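Local coordinates for glideosome-associated protein 50 (Plasmodium falciparum 3D7, PDB 3TGH) that is a component of the glideosome, the motor complex of parasite gliding and host cell invasion, and probably anchors it to the inner membrane complex, at residues R83-T86 against G87-A91. Sequence-based numbering, arbitrary orientation.
Sequences RDWT and GNYNA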
loop_
_atom_site.group_PDB
_atom_site.type_symbol
_atom_site.label_atom_id
_atom_site.label_comp_id
_atom_site.label_asym_id
_atom_site.label_seq_id
_atom_site.Cartn_x
_atom_site.Cartn_y
_atom_site.Cartn_z
ATOM N N ARG A 83 -6.797 -5.403 -11.711
ATOM C CA ARG A 83 -8.226 -5.710 -11.717
ATOM C C ARG A 83 -9.097 -4.446 -11.781
ATOM O O ARG A 83 -10.190 -4.471 -12.341
ATOM C CB ARG A 83 -8.620 -6.523 -10.480
ATOM C CG ARG A 83 -7.850 -7.832 -10.279
ATOM C CD ARG A 83 -8.021 -8.827 -11.413
ATOM N NE ARG A 83 -9.398 -9.314 -11.522
ATOM C CZ ARG A 83 -9.772 -10.397 -12.205
ATOM N NH1 ARG A 83 -8.881 -11.146 -12.850
ATOM N NH2 ARG A 83 -11.056 -10.738 -12.239
ATOM N N ASP A 84 -8.608 -3.348 -11.212
ATOM C CA ASP A 84 -9.343 -2.085 -11.230
ATOM C C ASP A 84 -9.306 -1.412 -12.614
ATOM O O ASP A 84 -10.277 -0.758 -13.043
ATOM C CB ASP A 84 -8.760 -1.147 -10.181
ATOM C CG ASP A 84 -8.845 -1.722 -8.768
ATOM O OD1 ASP A 84 -9.975 -1.966 -8.290
ATOM O OD2 ASP A 84 -7.782 -1.941 -8.146
ATOM N N TRP A 85 -8.169 -1.549 -13.293
ATOM C CA TRP A 85 -7.956 -0.945 -14.610
ATOM C C TRP A 85 -8.787 -1.538 -15.749
ATOM O O TRP A 85 -8.924 -0.907 -16.800
ATOM C CB TRP A 85 -6.471 -0.982 -14.973
ATOM C CG TRP A 85 -5.679 0.127 -14.370
ATOM C CD1 TRP A 85 -4.831 0.049 -13.302
ATOM C CD2 TRP A 85 -5.652 1.497 -14.808
ATOM N NE1 TRP A 85 -4.284 1.293 -13.042
ATOM C CE2 TRP A 85 -4.762 2.193 -13.957
ATOM C CE3 TRP A 85 -6.277 2.195 -15.846
ATOM C CZ2 TRP A 85 -4.493 3.568 -14.103
ATOM C CZ3 TRP A 85 -6.009 3.567 -15.991
ATOM C CH2 TRP A 85 -5.130 4.232 -15.121
ATOM N N THR A 86 -9.333 -2.736 -15.554
ATOM C CA THR A 86 -10.194 -3.347 -16.554
ATOM C C THR A 86 -11.647 -2.872 -16.421
ATOM O O THR A 86 -12.479 -3.208 -17.251
ATOM C CB THR A 86 -10.116 -4.895 -16.512
ATOM O OG1 THR A 86 -10.510 -5.366 -15.218
ATOM C CG2 THR A 86 -8.703 -5.365 -16.817
ATOM N N GLY A 87 -11.940 -2.076 -15.390
ATOM C CA GLY A 87 -13.266 -1.477 -15.223
ATOM C C GLY A 87 -13.203 0.038 -15.298
ATOM O O GLY A 87 -12.363 0.601 -15.999
ATOM N N ASN A 88 -14.096 0.702 -14.570
ATOM C CA ASN A 88 -14.159 2.169 -14.568
ATOM C C ASN A 88 -13.141 2.713 -13.563
ATOM O O ASN A 88 -13.469 3.041 -12.417
ATOM C CB ASN A 88 -15.588 2.635 -14.250
ATOM C CG ASN A 88 -15.824 4.095 -14.589
ATOM O OD1 ASN A 88 -14.904 4.906 -14.577
ATOM N ND2 ASN A 88 -17.075 4.435 -14.903
ATOM N N TYR A 89 -11.889 2.768 -14.004
ATOM C CA TYR A 89 -10.786 3.230 -13.165
ATOM C C TYR A 89 -10.967 4.690 -12.738
ATOM O O TYR A 89 -10.640 5.045 -11.613
ATOM C CB TYR A 89 -9.431 3.029 -13.880
ATOM C CG TYR A 89 -9.386 3.603 -15.277
ATOM C CD1 TYR A 89 -9.681 2.813 -16.398
ATOM C CD2 TYR A 89 -9.049 4.924 -15.488
ATOM C CE1 TYR A 89 -9.640 3.342 -17.670
ATOM C CE2 TYR A 89 -9.019 5.468 -16.757
ATOM C CZ TYR A 89 -9.313 4.673 -17.848
ATOM O OH TYR A 89 -9.278 5.216 -19.111
ATOM N N ASN A 90 -11.495 5.512 -13.642
ATOM C CA ASN A 90 -11.699 6.940 -13.394
ATOM C C ASN A 90 -12.680 7.202 -12.251
ATOM O O ASN A 90 -12.511 8.152 -11.480
ATOM C CB ASN A 90 -12.170 7.634 -14.678
ATOM C CG ASN A 90 -12.270 9.135 -14.524
ATOM O OD1 ASN A 90 -13.365 9.698 -14.562
ATOM N ND2 ASN A 90 -11.129 9.791 -14.330
ATOM N N ALA A 91 -13.693 6.350 -12.129
ATOM C CA ALA A 91 -14.632 6.432 -11.025
ATOM C C ALA A 91 -13.954 6.285 -9.668
ATOM O O ALA A 91 -14.322 6.966 -8.713
ATOM C CB ALA A 91 -15.749 5.381 -11.186
#
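The ring of Y89 takes W85 CZ3 over its centre, on one face, while Y89 CB lies over a face of the indole, nearer the edge than the middle. The two ring planes are inclined by 33°, neither stacked nor edge-to-face, and the six-membered indole ring and the phenol have centroids 4.5 Å apart. Contact is tightest from W85 CZ3 to Y89 CD2, at 3.4 Å, and W85 CE3 lies 3.5 Å from Y89 CG and from Y89 CD1. The CB methylene of Y89 adds a CH-pi contact, 4.2 Å from the centroid of the six-membered indole ring. CG of Y89 sits between its own backbone N and carbonyl carbon (chi1 52°), which places the phenol across the indole of W85. Each aromatic is tied down at its polar end, W85 NE1 donating to D158 OD2 and Y89 OH hydrogen-bonded to V332 O, and W160 and Y126 also meet the indole, extending the aromatic cluster. The chain turns between the two rings, and G87 N donates to D84 O three residues back (3.2 Å). In the D84 carboxylate OD2 accepts from N44 N and G81 N, OD1 from F45 N and Q92 NE2, so both oxygens are held; N44 and F45 tie the turn to the loop after strand 37-40, Q92 to the following helix. N88 then caps that helix, its OD1 accepting from A91 N at 3.1 Å, while its ND2 is held by K50 O. A weakly bonded helical turn, 82-85, and helix 89-97 are thus joined through a tight turn with an Asn N-cap, following strand 75-78 in the calcineurin-like phosphoesterase fold.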